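Local coordinates for endonuclease V isoform X2 (Ciona intestinalis, PDB 6OZI) that recognises inosine in nucleic acids and cuts the strand near it by metal-ion-dependent hydrolysis, as an inosine-specific endonuclease, at a contact of chain A with DNA. Numbering follows the deposited sequence.

Site 1: a contact of chain A with DNA. Residues 43-45, 237, 240. With nucleotides of chain B.
Val43, Ser44 and Tyr45 end strand 37-45, the family strand whose Asp-x-Ser-Tyr motif borders the catalytic centre, and here they meet the DNA backbone beyond the inosine. The carbonyl O of Val43 lies beside the sugar carbon C4' of DT7. Ser44 sends its hydroxyl OG, anti to the backbone N (chi1 180°), to the phosphate oxygen OP1 of DA8; this hydrogen bond is modelled very short, so its exact length is doubtful. A serine suits the place because its small side chain lets the strand come close to the phosphate. The peptide N of Tyr45 adds a weak bond to the same oxygen. Tyr45 itself lies along the minor groove: its phenol OH donates to O2 of DT7 at 2.8 Å, while C5' of DA8 sits over the ring face, 3.9 Å from the centroid. The ring rests its face on this sugar carbon and its edge and hydroxyl against DT7, as a flat ring ending in a donor can. Since minor-groove acceptors occur on every base, this bond need not read sequence. On the other side of the phosphate, Arg237, a positive hydrogen-bonding group, bends at chi3 (-49°) to bring NE to 3.5 Å from OP2 of DA8, a long salt bridge; its NH2 also holds a water at 2.8 Å that leads on to OP2. The phosphate is therefore clasped between the end of strand 37-45 and one side of the C-terminal helix 227-243.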
ATOM      1  N   VAL A  43      14.800  -6.361  -6.053  1.00 25.92           N
ATOM      2  CA  VAL A  43      14.271  -7.718  -5.974  1.00 27.97           C
ATOM      3  C   VAL A  43      13.023  -7.711  -5.107  1.00 29.32           C
ATOM      4  O   VAL A  43      13.035  -7.174  -3.994  1.00 30.85           O
ATOM      5  CB  VAL A  43      15.306  -8.710  -5.403  1.00 29.61           C
ATOM      6  CG1 VAL A  43      14.706 -10.080  -5.296  1.00 32.88           C
ATOM      7  CG2 VAL A  43      16.541  -8.768  -6.300  1.00 28.99           C
ATOM      8  N   SER A  44      11.950  -8.296  -5.624  1.00 28.42           N
ATOM      9  CA  SER A  44      10.736  -8.586  -4.886  1.00 29.32           C
ATOM     10  C   SER A  44      10.690 -10.083  -4.601  1.00 31.38           C
ATOM     11  O   SER A  44      11.180 -10.889  -5.394  1.00 33.90           O
ATOM     12  CB  SER A  44       9.511  -8.152  -5.692  1.00 30.02           C
ATOM     13  OG  SER A  44       8.304  -8.425  -5.007  1.00 32.48           O
ATOM     14  N   TYR A  45      10.103 -10.469  -3.474  1.00 30.18           N
ATOM     15  CA  TYR A  45      10.066 -11.883  -3.135  1.00 31.65           C
ATOM     16  C   TYR A  45       8.725 -12.250  -2.510  1.00 33.46           C
ATOM     17  O   TYR A  45       8.044 -11.411  -1.915  1.00 33.83           O
ATOM     18  CB  TYR A  45      11.226 -12.263  -2.200  1.00 31.54           C
ATOM     19  CG  TYR A  45      11.121 -11.691  -0.805  1.00 34.07           C
ATOM     20  CD1 TYR A  45      11.584 -10.410  -0.517  1.00 33.30           C
ATOM     21  CD2 TYR A  45      10.570 -12.440   0.230  1.00 36.32           C
ATOM     22  CE1 TYR A  45      11.493  -9.892   0.764  1.00 35.08           C
ATOM     23  CE2 TYR A  45      10.473 -11.932   1.508  1.00 38.51           C
ATOM     24  CZ  TYR A  45      10.933 -10.658   1.770  1.00 39.06           C
ATOM     25  OH  TYR A  45      10.831 -10.156   3.047  1.00 42.98           O
ATOM     26  N   ARG A 237       7.914  -5.634  -7.845  1.00 30.20           N
ATOM     27  CA  ARG A 237       6.803  -6.046  -6.982  1.00 31.74           C
ATOM     28  C   ARG A 237       5.568  -6.405  -7.800  1.00 30.51           C
ATOM     29  O   ARG A 237       4.912  -7.426  -7.546  1.00 30.81           O
ATOM     30  CB  ARG A 237       6.438  -4.926  -6.010  1.00 33.58           C
ATOM     31  CG  ARG A 237       5.298  -5.314  -5.074  1.00 38.99           C
ATOM     32  CD  ARG A 237       4.727  -4.128  -4.296  1.00 44.55           C
ATOM     33  NE  ARG A 237       5.723  -3.290  -3.644  1.00 48.93           N
ATOM     34  CZ  ARG A 237       5.956  -2.028  -4.008  1.00 51.56           C
ATOM     35  NH1 ARG A 237       5.251  -1.483  -5.000  1.00 52.26           N
ATOM     36  NH2 ARG A 237       6.875  -1.304  -3.379  1.00 52.02           N
ATOM     37  N   LEU A 240       5.917  -9.660  -9.480  1.00 32.09           N
ATOM     38  CA  LEU A 240       5.815 -10.750  -8.510  1.00 34.74           C
ATOM     39  C   LEU A 240       4.358 -11.035  -8.154  1.00 35.42           C
ATOM     40  O   LEU A 240       3.927 -12.195  -8.131  1.00 36.25           O
ATOM     41  CB  LEU A 240       6.616 -10.434  -7.246  1.00 34.38           C
ATOM     42  CG  LEU A 240       6.419 -11.532  -6.193  1.00 36.25           C
ATOM     43  CD1 LEU A 240       7.321 -12.726  -6.453  1.00 37.78           C
ATOM     44  CD2 LEU A 240       6.631 -11.006  -4.808  1.00 37.13           C
TER
ATOM     45  P    DT B   7      13.741  -2.612  -0.862  1.00 27.78           P
ATOM     46  OP1  DT B   7      13.639  -2.171  -2.265  1.00 28.95           O
ATOM     47  OP2  DT B   7      13.389  -1.663   0.218  1.00 28.71           O
ATOM     48  O5'  DT B   7      12.878  -3.941  -0.643  1.00 29.13           O
ATOM     49  C5'  DT B   7      12.941  -5.020  -1.571  1.00 27.34           C
ATOM     50  C4'  DT B   7      12.037  -6.149  -1.114  1.00 26.35           C
ATOM     51  O4'  DT B   7      12.302  -6.423   0.294  1.00 25.67           O
ATOM     52  C3'  DT B   7      10.537  -5.840  -1.214  1.00 28.23           C
ATOM     53  O3'  DT B   7       9.820  -6.996  -1.567  1.00 29.94           O
ATOM     54  C2'  DT B   7      10.192  -5.393   0.196  1.00 28.69           C
ATOM     55  C1'  DT B   7      11.105  -6.286   1.029  1.00 28.85           C
ATOM     56  N1   DT B   7      11.389  -5.705   2.368  1.00 30.26           N
ATOM     57  C2   DT B   7      10.942  -6.370   3.486  1.00 30.05           C
ATOM     58  O2   DT B   7      10.370  -7.443   3.435  1.00 29.54           O
ATOM     59  N3   DT B   7      11.213  -5.746   4.674  1.00 30.35           N
ATOM     60  C4   DT B   7      11.852  -4.529   4.854  1.00 31.01           C
ATOM     61  O4   DT B   7      12.041  -4.045   5.965  1.00 30.71           O
ATOM     62  C5   DT B   7      12.282  -3.870   3.639  1.00 30.40           C
ATOM     63  C7   DT B   7      12.991  -2.546   3.712  1.00 26.04           C
ATOM     64  C6   DT B   7      12.023  -4.478   2.464  1.00 30.51           C
ATOM     65  P    DA B   8       8.214  -6.956  -1.699  1.00 33.45           P
ATOM     66  OP1  DA B   8       7.845  -7.989  -2.687  1.00 31.46           O
ATOM     67  OP2  DA B   8       7.773  -5.558  -1.909  1.00 34.83           O
ATOM     68  O5'  DA B   8       7.696  -7.445  -0.265  1.00 33.25           O
ATOM     69  C5'  DA B   8       7.995  -8.772   0.181  1.00 32.70           C
ATOM     70  C4'  DA B   8       6.953  -9.282   1.169  1.00 33.96           C
ATOM     71  O4'  DA B   8       7.206  -8.742   2.484  1.00 32.87           O
ATOM     72  C3'  DA B   8       5.508  -8.927   0.854  1.00 34.55           C
ATOM     73  O3'  DA B   8       4.673  -9.944   1.356  1.00 36.98           O
ATOM     74  C2'  DA B   8       5.305  -7.614   1.608  1.00 32.88           C
ATOM     75  C1'  DA B   8       6.214  -7.791   2.823  1.00 32.67           C
ATOM     76  N9   DA B   8       6.902  -6.572   3.235  1.00 31.27           N
ATOM     77  C8   DA B   8       7.538  -5.668   2.437  1.00 29.87           C
ATOM     78  N7   DA B   8       8.094  -4.679   3.099  1.00 30.88           N
ATOM     79  C5   DA B   8       7.805  -4.961   4.423  1.00 31.71           C
ATOM     80  C6   DA B   8       8.104  -4.292   5.635  1.00 32.87           C
ATOM     81  N6   DA B   8       8.799  -3.147   5.706  1.00 33.04           N
ATOM     82  N1   DA B   8       7.665  -4.856   6.778  1.00 32.28           N
ATOM     83  C2   DA B   8       6.972  -5.997   6.708  1.00 32.80           C
ATOM     84  N3   DA B   8       6.622  -6.703   5.639  1.00 33.11           N
ATOM     85  C4   DA B   8       7.074  -6.127   4.520  1.00 32.04           C
TER
HETATM   86  O   HOH W   1       8.416  -3.201  -1.960  1.00 38.22           O

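Site 2: a contact of chain A with DNA. Residues 84-86, 117-118, 122, 127-128. With nucleotides of chain B.
Ser84, Asn118 and Ala128 present backbone N-H groups to the rim of the unpaired hypoxanthine base of DI5, forming the inosine pocket. The Ser84 N-H runs almost straight (174° at H) to N7, at 2.8 Å. From beneath the face, Leu86 N makes a long bond to O6, at 3.3 Å. On the opposite rim Asn118 N points at N3, 2.9 Å away, a hydrogen bond to a ring acceptor. Ala128 N aims at N1 from 2.8 Å; in the usual keto form N-H would face N-H there, so an enol or deprotonated base is possible, though the structure alone does not show it. Among these residues none with a charged carboxylate, lysine or arginine group meets the base. Partial positive charge may come instead from the first turns of helices 86-104 and 128-136, at Leu86 and Ala128, favouring electron density on O6 and N1. No aromatic ring among these residues stacks on the base. Leu86 covers one face, with CB 3.7 Å from C6; chi1 of 176° carries its side chain under the base, setting CD2 directly below N3. Above the other face, His122 brings its CD2 edge to 3.7 Å from O6, the ring steeply inclined to the base; its NE2 donates to Ser84 O at 3.0 Å, steadying the loop that reads N7. Gly127, lacking a side chain, lets its loop pass close over N1. A guanine 2-amino group would probably run into the Asn118 and Ala128 N-H groups. This fit probably underlies the enzyme's choice of a flipped-out inosine.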
ATOM      1  N   SER A  84      23.869  -6.986   6.829  1.00 24.49           N
ATOM      2  CA  SER A  84      25.302  -7.036   6.546  1.00 25.75           C
ATOM      3  C   SER A  84      25.641  -8.065   5.468  1.00 27.29           C
ATOM      4  O   SER A  84      26.816  -8.140   5.072  1.00 28.53           O
ATOM      5  CB  SER A  84      26.162  -7.320   7.790  1.00 25.80           C
ATOM      6  OG  SER A  84      26.058  -6.262   8.723  1.00 25.65           O
ATOM      7  N   TYR A  85      24.662  -8.814   4.935  1.00 26.20           N
ATOM      8  CA  TYR A  85      24.919  -9.854   3.940  1.00 26.30           C
ATOM      9  C   TYR A  85      23.943  -9.786   2.765  1.00 27.59           C
ATOM     10  O   TYR A  85      23.707 -10.795   2.093  1.00 29.27           O
ATOM     11  CB  TYR A  85      24.876 -11.239   4.589  1.00 26.23           C
ATOM     12  CG  TYR A  85      25.835 -11.356   5.747  1.00 27.02           C
ATOM     13  CD1 TYR A  85      27.178 -11.627   5.534  1.00 27.88           C
ATOM     14  CD2 TYR A  85      25.402 -11.168   7.058  1.00 26.55           C
ATOM     15  CE1 TYR A  85      28.064 -11.717   6.596  1.00 28.70           C
ATOM     16  CE2 TYR A  85      26.284 -11.256   8.129  1.00 25.86           C
ATOM     17  CZ  TYR A  85      27.608 -11.524   7.891  1.00 27.11           C
ATOM     18  OH  TYR A  85      28.490 -11.617   8.941  1.00 27.82           O
ATOM     19  N   LEU A  86      23.388  -8.599   2.495  1.00 26.11           N
ATOM     20  CA  LEU A  86      22.435  -8.425   1.400  1.00 26.84           C
ATOM     21  C   LEU A  86      23.057  -8.783   0.053  1.00 27.78           C
ATOM     22  O   LEU A  86      22.364  -9.286  -0.858  1.00 26.57           O
ATOM     23  CB  LEU A  86      21.937  -6.973   1.400  1.00 25.22           C
ATOM     24  CG  LEU A  86      20.992  -6.491   0.300  1.00 25.31           C
ATOM     25  CD1 LEU A  86      19.696  -7.302   0.318  1.00 26.69           C
ATOM     26  CD2 LEU A  86      20.701  -5.002   0.448  1.00 22.12           C
ATOM     27  N   GLY A 117      20.042   0.142  -0.139  1.00 23.69           N
ATOM     28  CA  GLY A 117      20.917  -0.208   0.949  1.00 21.57           C
ATOM     29  C   GLY A 117      22.201   0.592   0.915  1.00 21.93           C
ATOM     30  O   GLY A 117      22.315   1.626   0.252  1.00 21.94           O
ATOM     31  N   ASN A 118      23.193   0.077   1.624  1.00 21.76           N
ATOM     32  CA  ASN A 118      24.427   0.798   1.881  1.00 22.83           C
ATOM     33  C   ASN A 118      25.549   0.352   0.955  1.00 23.83           C
ATOM     34  O   ASN A 118      25.535  -0.751   0.400  1.00 24.50           O
ATOM     35  CB  ASN A 118      24.847   0.596   3.335  1.00 21.49           C
ATOM     36  CG  ASN A 118      23.747   0.953   4.297  1.00 21.29           C
ATOM     37  OD1 ASN A 118      23.122   2.003   4.158  1.00 19.76           O
ATOM     38  ND2 ASN A 118      23.483   0.077   5.264  1.00 21.39           N
ATOM     39  N   HIS A 122      28.970   0.251   6.230  1.00 22.63           N
ATOM     40  CA  HIS A 122      28.848  -1.178   6.479  1.00 21.87           C
ATOM     41  C   HIS A 122      29.909  -1.586   7.489  1.00 23.65           C
ATOM     42  O   HIS A 122      30.989  -0.992   7.537  1.00 26.59           O
ATOM     43  CB  HIS A 122      29.004  -1.945   5.165  1.00 22.52           C
ATOM     44  CG  HIS A 122      28.855  -3.428   5.286  1.00 24.91           C
ATOM     45  ND1 HIS A 122      29.922  -4.266   5.530  1.00 26.55           N
ATOM     46  CD2 HIS A 122      27.776  -4.231   5.127  1.00 24.96           C
ATOM     47  CE1 HIS A 122      29.501  -5.518   5.553  1.00 27.03           C
ATOM     48  NE2 HIS A 122      28.203  -5.525   5.309  1.00 26.63           N
ATOM     49  N   GLY A 127      29.200  -2.971   1.866  1.00 25.41           N
ATOM     50  CA  GLY A 127      27.780  -3.198   1.696  1.00 24.33           C
ATOM     51  C   GLY A 127      27.452  -3.609   0.268  1.00 24.01           C
ATOM     52  O   GLY A 127      28.287  -3.548  -0.638  1.00 23.53           O
ATOM     53  N   ALA A 128      26.189  -4.010   0.069  1.00 22.59           N
ATOM     54  CA  ALA A 128      25.779  -4.618  -1.198  1.00 22.07           C
ATOM     55  C   ALA A 128      26.021  -3.693  -2.383  1.00 22.33           C
ATOM     56  O   ALA A 128      26.428  -4.152  -3.454  1.00 22.59           O
ATOM     57  CB  ALA A 128      24.308  -5.037  -1.136  1.00 19.62           C
TER
ATOM     58  P    DI B   5      18.354  -3.332   8.938  1.00 26.98           P
ATOM     59  OP1  DI B   5      17.233  -2.548   9.562  1.00 28.32           O
ATOM     60  OP2  DI B   5      17.940  -4.743   8.601  1.00 27.07           O
ATOM     61  O5'  DI B   5      18.971  -2.533   7.634  1.00 27.31           O
ATOM     62  C5'  DI B   5      18.929  -1.130   7.573  1.00 25.36           C
ATOM     63  C4'  DI B   5      19.202  -0.674   6.149  1.00 23.48           C
ATOM     64  O4'  DI B   5      20.707  -1.135   5.765  1.00 23.70           O
ATOM     65  C3'  DI B   5      18.380  -1.230   5.280  1.00 23.66           C
ATOM     66  O3'  DI B   5      17.997  -0.271   4.193  1.00 24.02           O
ATOM     67  C2'  DI B   5      19.159  -2.402   4.633  1.00 22.14           C
ATOM     68  C1'  DI B   5      20.632  -1.958   4.743  1.00 22.73           C
ATOM     69  N9   DI B   5      21.462  -3.153   4.960  1.00 24.08           N
ATOM     70  C8   DI B   5      21.530  -4.165   5.839  1.00 25.24           C
ATOM     71  N7   DI B   5      22.545  -4.962   5.440  1.00 24.03           N
ATOM     72  C5   DI B   5      23.079  -4.447   4.344  1.00 23.97           C
ATOM     73  C6   DI B   5      24.237  -4.903   3.458  1.00 26.24           C
ATOM     74  O6   DI B   5      24.838  -5.893   3.699  1.00 28.07           O
ATOM     75  N1   DI B   5      24.590  -4.133   2.318  1.00 25.73           N
ATOM     76  C2   DI B   5      23.864  -2.938   2.000  1.00 24.41           C
ATOM     77  N3   DI B   5      22.761  -2.513   2.843  1.00 22.21           N
ATOM     78  C4   DI B   5      22.397  -3.317   4.036  1.00 22.76           C
TER

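The C-alpha centres of site 1 and site 2 lie about 18 Å apart, and the two share no residue or secondary-structure element. They are joined by chain B: site 2 takes the inosine out of the duplex, whereas site 1 holds base-paired nucleotides two and three steps further along. Enzymes of this family cut the second phosphodiester bond 3' to inosine, which here would be the one leading into DT7, so the target probably lies at the edge of site 1 that faces site 2. One site would thus supply base specificity and the other, largely indifferent to sequence, would set the backbone in register with the metal-dependent catalytic centre.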